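Local coordinates for phosphoacetylglucosamine mutase (PDB 5O9X), which catalyses the interconversion of N-acetylglucosamine 6-phosphate and N-acetylglucosamine 1-phosphate, probably by way of a bisphosphorylated sugar intermediate, at residues A30-K35 with A94-L99; Y44-L49 with V78-P83. The protein carries 1 engineered substitution. All coordinates share one frame; numbering follows the deposited sequence.

How the interactions relate
From the N terminus, the chain passes strand 32-35, helix 40-56, the antiparallel hairpin of strands 61-66 and 75-81, and then helix 91-101. Interaction 2 (44-49 with 78-83) closes the inner loop, from helix 40-56 to the second hairpin strand. Interaction 1 (30-35 with 94-99) closes the wider one, from the edge strand to the later helix, so the inner loop lies wholly within the outer. The two share one sheet: F32 O and V78 N, 3.0 Å apart, probably form a hydrogen bond between neighbouring strands. On the helical side, CB of A96 meets CD2 of L49, so the two helices pack side by side on one face of the domain I sheet.

Interaction 1: residues A30-K35 with A94-L99; sequences AGFRMK and AYATKL. Unlike the reference sequence in segment 30-35: K35 (reference Arg). With G16 (1,6-di-O-phosphono-alpha-D-glucopyranose), chain B.
F32 and R33 split the work of a single edge strand: the phenyl ring of F32 reaches back to A96 and T97 of helix 91-101, while the guanidinium of R33 grips the bound glucose 1,6-bisphosphate. This is a helix-on-sheet contact in the alpha/beta/alpha domain I of the phosphohexomutase fold, with strand 32-35 at the border of the mixed sheet.

On the helix side the ring arrives by its far end. CE2 of F32 lies 3.8 Å from CB of A96, and CZ is 3.9 Å from CA of T97, which sits at the ring edge near its plane. The ring therefore points into the helix backbone rather than lying flat on it. A chi1 of -60°, which sets CG opposite the carbonyl carbon, directs the ring to this spot, where V42 and V46 of helix 40-56 and an edge-to-face contact with Y27 pack around it. OG1 of T97 passes 4.0 Å from CZ of F32, but its hydrogen bond goes to the carbonyl O of E93, one turn back.

G31, next to F32 in the chain, adopts a backbone shape in which a beta carbon would be pressed against the carbonyl O of A30, a shape suited to glycine. Beyond it, R33 has CG anti to the backbone N (chi1 -163°), and a bend at chi3 carries its guanidinium to the phosphate on the sugar O1. N71 OD1 also bonds NH1 and so shares in fixing the group; H70 and T509 are further ligand partners. The phosphorus lies in the guanidinium plane, and the two nitrogens each take a different oxygen: NH1 donates to O2X at 2.8 Å, and NH2 to O1X at 2.7 Å with a nearly straight N-H...O angle of 171°.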
ATOM      1  N   ALA A  30      -9.273  -2.282   1.263  1.00 22.17           N
ATOM      2  CA  ALA A  30      -8.124  -3.230   1.423  1.00 22.15           C
ATOM      3  C   ALA A  30      -8.428  -4.495   2.259  1.00 22.50           C
ATOM      4  O   ALA A  30      -7.497  -5.160   2.691  1.00 27.38           O
ATOM      5  CB  ALA A  30      -6.915  -2.487   2.046  1.00 23.89           C
ATOM      6  N   GLY A  31      -9.668  -4.814   2.522  1.00 19.21           N
ATOM      7  CA  GLY A  31      -9.949  -6.026   3.329  1.00 20.15           C
ATOM      8  C   GLY A  31     -10.721  -5.589   4.554  1.00 20.54           C
ATOM      9  O   GLY A  31     -10.729  -4.382   4.874  1.00 23.98           O
ATOM     10  N   PHE A  32     -11.344  -6.528   5.265  1.00 18.36           N
ATOM     11  CA  PHE A  32     -12.137  -6.201   6.418  1.00 19.00           C
ATOM     12  C   PHE A  32     -11.262  -5.459   7.441  1.00 19.46           C
ATOM     13  O   PHE A  32     -10.115  -5.864   7.680  1.00 18.07           O
ATOM     14  CB  PHE A  32     -12.674  -7.475   7.064  1.00 20.48           C
ATOM     15  CG  PHE A  32     -13.543  -8.299   6.125  1.00 22.56           C
ATOM     16  CD1 PHE A  32     -14.842  -7.875   5.793  1.00 23.25           C
ATOM     17  CD2 PHE A  32     -13.038  -9.476   5.565  1.00 25.17           C
ATOM     18  CE1 PHE A  32     -15.607  -8.622   4.892  1.00 24.32           C
ATOM     19  CE2 PHE A  32     -13.816 -10.246   4.676  1.00 26.89           C
ATOM     20  CZ  PHE A  32     -15.112  -9.816   4.364  1.00 26.90           C
ATOM     21  N   ARG A  33     -11.810  -4.393   8.000  1.00 19.35           N
ATOM     22  CA  ARG A  33     -11.090  -3.576   8.945  1.00 21.30           C
ATOM     23  C   ARG A  33     -12.075  -2.869   9.867  1.00 20.36           C
ATOM     24  O   ARG A  33     -13.030  -2.252   9.400  1.00 22.64           O
ATOM     25  CB  ARG A  33     -10.292  -2.521   8.127  1.00 21.18           C
ATOM     26  CG  ARG A  33      -9.211  -1.899   8.974  1.00 22.93           C
ATOM     27  CD  ARG A  33      -8.351  -1.034   8.056  1.00 20.46           C
ATOM     28  NE  ARG A  33      -7.493  -1.758   7.113  1.00 19.85           N
ATOM     29  CZ  ARG A  33      -6.576  -1.076   6.342  1.00 19.00           C
ATOM     30  NH1 ARG A  33      -6.367   0.258   6.559  1.00 15.57           N
ATOM     31  NH2 ARG A  33      -5.762  -1.704   5.474  1.00 17.11           N
ATOM     32  N   MET A  34     -11.852  -2.929  11.166  1.00 20.45           N
ATOM     33  CA  MET A  34     -12.815  -2.413  12.112  1.00 21.93           C
ATOM     34  C   MET A  34     -12.225  -2.470  13.504  1.00 23.62           C
ATOM     35  O   MET A  34     -11.097  -2.983  13.670  1.00 19.92           O
ATOM     36  CB  MET A  34     -14.105  -3.269  12.068  1.00 19.97           C
ATOM     37  CG  MET A  34     -13.882  -4.695  12.523  1.00 23.61           C
ATOM     38  SD  MET A  34     -15.127  -5.833  11.874  1.00 26.32           S
ATOM     39  CE  MET A  34     -14.807  -5.987  10.114  1.00 23.89           C
ATOM     40  N   LYS A  35     -12.995  -2.010  14.507  1.00 21.68           N
ATOM     41  CA  LYS A  35     -12.557  -2.157  15.901  1.00 23.37           C
ATOM     42  C   LYS A  35     -12.308  -3.642  16.184  1.00 21.28           C
ATOM     43  O   LYS A  35     -13.123  -4.498  15.815  1.00 19.60           O
ATOM     44  CB  LYS A  35     -13.518  -1.481  16.932  1.00 26.97           C
ATOM     45  CG  LYS A  35     -12.821  -1.135  18.231  1.00 30.89           C
ATOM     46  CD  LYS A  35     -13.742  -0.359  19.162  1.00 36.79           C
ATOM     47  CE  LYS A  35     -13.347  -0.545  20.631  1.00 39.37           C
ATOM     48  NZ  LYS A  35     -13.930   0.611  21.385  1.00 46.66           N
ATOM     49  N   ALA A  94     -16.551 -10.569  -2.972  1.00 29.85           N
ATOM     50  CA  ALA A  94     -17.946 -10.999  -2.704  1.00 27.73           C
ATOM     51  C   ALA A  94     -18.071 -12.306  -1.953  1.00 26.16           C
ATOM     52  O   ALA A  94     -18.958 -12.439  -1.085  1.00 27.18           O
ATOM     53  CB  ALA A  94     -18.800 -11.080  -3.986  1.00 30.59           C
ATOM     54  N   TYR A  95     -17.265 -13.293  -2.309  1.00 23.86           N
ATOM     55  CA  TYR A  95     -17.301 -14.548  -1.566  1.00 25.10           C
ATOM     56  C   TYR A  95     -16.882 -14.320  -0.089  1.00 27.29           C
ATOM     57  O   TYR A  95     -17.494 -14.873   0.844  1.00 26.63           O
ATOM     58  CB  TYR A  95     -16.360 -15.558  -2.175  1.00 26.03           C
ATOM     59  CG  TYR A  95     -16.561 -15.831  -3.650  1.00 28.17           C
ATOM     60  CD1 TYR A  95     -17.859 -15.874  -4.222  1.00 31.54           C
ATOM     61  CD2 TYR A  95     -15.465 -16.132  -4.462  1.00 28.00           C
ATOM     62  CE1 TYR A  95     -18.037 -16.144  -5.577  1.00 34.26           C
ATOM     63  CE2 TYR A  95     -15.632 -16.424  -5.818  1.00 32.10           C
ATOM     64  CZ  TYR A  95     -16.916 -16.443  -6.365  1.00 33.88           C
ATOM     65  OH  TYR A  95     -17.056 -16.694  -7.706  1.00 34.16           O
ATOM     66  N   ALA A  96     -15.821 -13.513   0.114  1.00 24.01           N
ATOM     67  CA  ALA A  96     -15.373 -13.276   1.507  1.00 23.54           C
ATOM     68  C   ALA A  96     -16.498 -12.671   2.287  1.00 22.91           C
ATOM     69  O   ALA A  96     -16.711 -13.016   3.438  1.00 23.70           O
ATOM     70  CB  ALA A  96     -14.179 -12.356   1.505  1.00 24.33           C
ATOM     71  N   THR A  97     -17.187 -11.699   1.661  1.00 25.25           N
ATOM     72  CA  THR A  97     -18.220 -10.926   2.331  1.00 28.19           C
ATOM     73  C   THR A  97     -19.436 -11.815   2.631  1.00 26.76           C
ATOM     74  O   THR A  97     -20.116 -11.636   3.653  1.00 26.67           O
ATOM     75  CB  THR A  97     -18.605  -9.726   1.442  1.00 29.98           C
ATOM     76  OG1 THR A  97     -17.450  -8.947   1.207  1.00 28.52           O
ATOM     77  CG2 THR A  97     -19.706  -8.856   2.018  1.00 31.53           C
ATOM     78  N   LYS A  98     -19.663 -12.831   1.780  1.00 27.00           N
ATOM     79  CA  LYS A  98     -20.788 -13.747   2.039  1.00 26.54           C
ATOM     80  C   LYS A  98     -20.434 -14.603   3.258  1.00 27.19           C
ATOM     81  O   LYS A  98     -21.253 -14.780   4.144  1.00 29.36           O
ATOM     82  CB  LYS A  98     -21.017 -14.592   0.787  1.00 33.37           C
ATOM     83  CG  LYS A  98     -22.167 -15.593   0.884  1.00 41.87           C
ATOM     84  CD  LYS A  98     -21.985 -16.710  -0.147  1.00 49.32           C
ATOM     85  CE  LYS A  98     -22.391 -16.290  -1.559  1.00 56.47           C
ATOM     86  NZ  LYS A  98     -23.832 -16.596  -1.766  1.00 51.44           N
ATOM     87  N   LEU A  99     -19.208 -15.131   3.325  1.00 25.96           N
ATOM     88  CA  LEU A  99     -18.846 -15.911   4.485  1.00 29.40           C
ATOM     89  C   LEU A  99     -18.876 -15.061   5.761  1.00 30.20           C
ATOM     90  O   LEU A  99     -19.352 -15.517   6.813  1.00 27.11           O
ATOM     91  CB  LEU A  99     -17.474 -16.593   4.332  1.00 28.87           C
ATOM     92  CG  LEU A  99     -17.378 -17.808   3.428  1.00 30.71           C
ATOM     93  CD1 LEU A  99     -15.925 -18.053   3.017  1.00 32.77           C
ATOM     94  CD2 LEU A  99     -17.972 -19.032   4.155  1.00 33.05           C
TER
HETATM   95  C1  G16 B 601      -5.476   1.393   2.387  1.00 19.76           C
HETATM   96  C2  G16 B 601      -5.303   1.042   0.913  1.00 27.33           C
HETATM   97  C3  G16 B 601      -4.865   2.308   0.109  1.00 24.16           C
HETATM   98  C4  G16 B 601      -5.799   3.495   0.265  1.00 22.73           C
HETATM   99  C5  G16 B 601      -5.925   3.800   1.752  1.00 22.52           C
HETATM  100  C6  G16 B 601      -7.034   4.762   2.109  1.00 20.51           C
HETATM  101  O1  G16 B 601      -4.214   1.814   2.915  1.00 20.16           O
HETATM  102  O2  G16 B 601      -4.378  -0.064   0.674  1.00 31.53           O
HETATM  103  O3  G16 B 601      -4.679   1.910  -1.190  1.00 27.54           O
HETATM  104  O4  G16 B 601      -5.336   4.754  -0.396  1.00 22.37           O
HETATM  105  O5  G16 B 601      -6.363   2.640   2.499  1.00 20.78           O
HETATM  106  O6  G16 B 601      -8.316   4.145   1.639  1.00 16.99           O
HETATM  107  P   G16 B 601      -9.711   4.900   1.981  1.00 16.36           P
HETATM  108  O1P G16 B 601      -9.594   6.377   1.537  1.00 15.51           O
HETATM  109  O2P G16 B 601      -9.903   4.863   3.516  1.00 16.18           O
HETATM  110  O3P G16 B 601     -10.861   4.100   1.334  1.00 18.19           O
HETATM  111  P'  G16 B 601      -3.473   1.053   4.162  1.00 18.22           P
HETATM  112  O1X G16 B 601      -3.774  -0.465   4.036  1.00 17.73           O
HETATM  113  O2X G16 B 601      -4.181   1.533   5.470  1.00 17.83           O
HETATM  114  O3X G16 B 601      -2.057   1.512   4.212  1.00 18.11           O

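Interaction 2: residues Y44-L49 with V78-P83; sequences YAVGLL and VKLVDP
V46 of helix 40-56 carries this contact through one methyl, CG1, which is met by both V78 and L80 of strand 75-81. L80 offers the end of its branched side chain: its CD1 is 3.7 Å from CG1 of V46, while its CG and CD2 also come close to the same methyl. V78 adds a CG1-to-CG1 approach to V46 of 3.9 Å. In V46 this methyl stands opposite the backbone N (chi1 173°), which turns it down toward the sheet. V46 and L80 run past one another in opposite directions, with CG1 of V46 resting against the fork of L80. One turn along the helix, L49 makes a looser contact, its CD2 lying 4.4 Å from CD1 of L80.

Around this apolar first shell, W92, Y95 and A96 of helix 91-101 pack on L49. Backbone bonds hold the strand in the sheet, V78 pairing with F32 and K79 with M65. The side chain of K79 leaves the other face and meets T164 and H168 of helix 164-176. Just past the strand, D82 forms a salt bridge with R53, farther along helix 40-56, and also accepts a hydrogen bond from E89 N.

Helix and strand run nearly parallel, the axes of segments 44-49 and 78-81 being inclined by 5° and approaching to 9.9 Å, with helices on both faces of the sheet: the three-layer alpha/beta/alpha sandwich of phosphohexomutase domain I.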
ATOM      1  N   TYR A  44     -12.389 -15.762  11.277  1.00 21.93           N
ATOM      2  CA  TYR A  44     -12.736 -17.190  11.115  1.00 24.53           C
ATOM      3  C   TYR A  44     -13.232 -17.407   9.681  1.00 22.44           C
ATOM      4  O   TYR A  44     -12.778 -18.317   9.016  1.00 23.97           O
ATOM      5  CB  TYR A  44     -13.830 -17.582  12.128  1.00 26.87           C
ATOM      6  CG  TYR A  44     -14.085 -19.052  12.136  1.00 28.16           C
ATOM      7  CD1 TYR A  44     -13.196 -19.915  12.765  1.00 26.40           C
ATOM      8  CD2 TYR A  44     -15.149 -19.582  11.402  1.00 30.91           C
ATOM      9  CE1 TYR A  44     -13.392 -21.293  12.726  1.00 34.13           C
ATOM     10  CE2 TYR A  44     -15.370 -20.969  11.368  1.00 30.20           C
ATOM     11  CZ  TYR A  44     -14.503 -21.801  12.040  1.00 33.95           C
ATOM     12  OH  TYR A  44     -14.701 -23.171  11.982  1.00 37.62           O
ATOM     13  N   ALA A  45     -14.126 -16.547   9.202  1.00 21.38           N
ATOM     14  CA  ALA A  45     -14.620 -16.587   7.812  1.00 23.74           C
ATOM     15  C   ALA A  45     -13.492 -16.493   6.774  1.00 26.49           C
ATOM     16  O   ALA A  45     -13.436 -17.241   5.745  1.00 23.54           O
ATOM     17  CB  ALA A  45     -15.606 -15.448   7.586  1.00 20.27           C
ATOM     18  N   VAL A  46     -12.570 -15.566   7.041  1.00 23.48           N
ATOM     19  CA  VAL A  46     -11.409 -15.431   6.157  1.00 22.64           C
ATOM     20  C   VAL A  46     -10.534 -16.714   6.078  1.00 23.29           C
ATOM     21  O   VAL A  46      -9.993 -17.019   5.007  1.00 22.98           O
ATOM     22  CB  VAL A  46     -10.567 -14.164   6.526  1.00 23.50           C
ATOM     23  CG1 VAL A  46      -9.280 -14.132   5.718  1.00 25.41           C
ATOM     24  CG2 VAL A  46     -11.372 -12.895   6.202  1.00 24.36           C
ATOM     25  N   GLY A  47     -10.415 -17.443   7.200  1.00 25.07           N
ATOM     26  CA  GLY A  47      -9.645 -18.711   7.198  1.00 22.81           C
ATOM     27  C   GLY A  47     -10.341 -19.710   6.229  1.00 25.61           C
ATOM     28  O   GLY A  47      -9.712 -20.380   5.424  1.00 26.66           O
ATOM     29  N   LEU A  48     -11.650 -19.781   6.332  1.00 25.72           N
ATOM     30  CA  LEU A  48     -12.460 -20.569   5.359  1.00 27.44           C
ATOM     31  C   LEU A  48     -12.238 -20.176   3.899  1.00 26.37           C
ATOM     32  O   LEU A  48     -11.945 -21.052   3.058  1.00 27.40           O
ATOM     33  CB  LEU A  48     -13.918 -20.443   5.782  1.00 28.23           C
ATOM     34  CG  LEU A  48     -14.434 -21.424   6.846  1.00 32.86           C
ATOM     35  CD1 LEU A  48     -13.491 -21.887   7.934  1.00 35.90           C
ATOM     36  CD2 LEU A  48     -15.745 -20.930   7.420  1.00 32.81           C
ATOM     37  N   LEU A  49     -12.314 -18.876   3.600  1.00 26.17           N
ATOM     38  CA  LEU A  49     -12.059 -18.363   2.255  1.00 25.24           C
ATOM     39  C   LEU A  49     -10.640 -18.656   1.730  1.00 26.25           C
ATOM     40  O   LEU A  49     -10.497 -19.072   0.582  1.00 26.39           O
ATOM     41  CB  LEU A  49     -12.340 -16.876   2.190  1.00 28.62           C
ATOM     42  CG  LEU A  49     -12.348 -16.462   0.708  1.00 33.58           C
ATOM     43  CD1 LEU A  49     -13.599 -16.931  -0.027  1.00 33.00           C
ATOM     44  CD2 LEU A  49     -12.213 -14.988   0.584  1.00 40.59           C
ATOM     45  N   VAL A  78      -7.961  -7.811   8.214  1.00 22.19           N
ATOM     46  CA  VAL A  78      -7.384  -9.037   7.601  1.00 33.35           C
ATOM     47  C   VAL A  78      -7.455  -8.877   6.126  1.00 42.71           C
ATOM     48  O   VAL A  78      -8.588  -8.736   5.588  1.00 48.05           O
ATOM     49  CB  VAL A  78      -8.183 -10.344   7.900  1.00 31.50           C
ATOM     50  CG1 VAL A  78      -7.283 -11.524   7.819  1.00 40.17           C
ATOM     51  CG2 VAL A  78      -8.803 -10.347   9.247  1.00 40.42           C
ATOM     52  N   LYS A  79      -6.252  -8.842   5.530  1.00 46.22           N
ATOM     53  CA  LYS A  79      -5.984  -8.801   4.069  1.00 51.45           C
ATOM     54  C   LYS A  79      -5.589 -10.131   3.401  1.00 50.94           C
ATOM     55  O   LYS A  79      -4.612 -10.779   3.851  1.00 39.07           O
ATOM     56  CB  LYS A  79      -4.799  -7.893   3.857  1.00 44.78           C
ATOM     57  CG  LYS A  79      -4.941  -7.253   2.505  1.00 59.01           C
ATOM     58  CD  LYS A  79      -3.888  -6.219   2.252  1.00 55.88           C
ATOM     59  CE  LYS A  79      -2.611  -6.886   1.816  1.00 43.40           C
ATOM     60  NZ  LYS A  79      -1.693  -5.789   1.430  1.00 37.98           N
ATOM     61  N   LEU A  80      -6.287 -10.528   2.329  1.00 43.63           N
ATOM     62  CA  LEU A  80      -5.855 -11.718   1.564  1.00 34.36           C
ATOM     63  C   LEU A  80      -4.804 -11.446   0.436  1.00 27.14           C
ATOM     64  O   LEU A  80      -4.854 -10.427  -0.261  1.00 27.16           O
ATOM     65  CB  LEU A  80      -7.041 -12.509   1.076  1.00 43.64           C
ATOM     66  CG  LEU A  80      -7.750 -13.071   2.307  1.00 51.67           C
ATOM     67  CD1 LEU A  80      -9.149 -12.454   2.431  1.00 54.17           C
ATOM     68  CD2 LEU A  80      -7.780 -14.579   2.155  1.00 45.66           C
ATOM     69  N   VAL A  81      -3.882 -12.378   0.273  1.00 22.08           N
ATOM     70  CA  VAL A  81      -2.768 -12.270  -0.684  1.00 23.19           C
ATOM     71  C   VAL A  81      -2.821 -13.486  -1.628  1.00 22.54           C
ATOM     72  O   VAL A  81      -2.711 -14.603  -1.186  1.00 21.12           O
ATOM     73  CB  VAL A  81      -1.361 -12.208  -0.002  1.00 23.11           C
ATOM     74  CG1 VAL A  81      -0.256 -11.955  -1.074  1.00 22.94           C
ATOM     75  CG2 VAL A  81      -1.338 -11.090   1.041  1.00 21.71           C
ATOM     76  N   ASP A  82      -2.929 -13.221  -2.927  1.00 24.65           N
ATOM     77  CA  ASP A  82      -3.010 -14.284  -3.965  1.00 23.41           C
ATOM     78  C   ASP A  82      -1.577 -14.755  -4.295  1.00 22.86           C
ATOM     79  O   ASP A  82      -0.566 -14.109  -3.882  1.00 22.23           O
ATOM     80  CB  ASP A  82      -3.741 -13.764  -5.207  1.00 25.63           C
ATOM     81  CG  ASP A  82      -5.210 -14.213  -5.299  1.00 28.95           C
ATOM     82  OD1 ASP A  82      -5.632 -15.128  -4.610  1.00 27.34           O
ATOM     83  OD2 ASP A  82      -5.984 -13.654  -6.121  1.00 31.42           O
ATOM     84  N   PRO A  83      -1.456 -15.830  -5.111  1.00 23.81           N
ATOM     85  CA  PRO A  83      -0.168 -16.514  -5.133  1.00 24.30           C
ATOM     86  C   PRO A  83       1.040 -15.715  -5.587  1.00 23.86           C
ATOM     87  O   PRO A  83       2.136 -16.078  -5.182  1.00 23.55           O
ATOM     88  CB  PRO A  83      -0.426 -17.683  -6.138  1.00 24.57           C
ATOM     89  CG  PRO A  83      -1.876 -18.025  -5.792  1.00 24.02           C
ATOM     90  CD  PRO A  83      -2.481 -16.630  -5.851  1.00 22.60           C
TER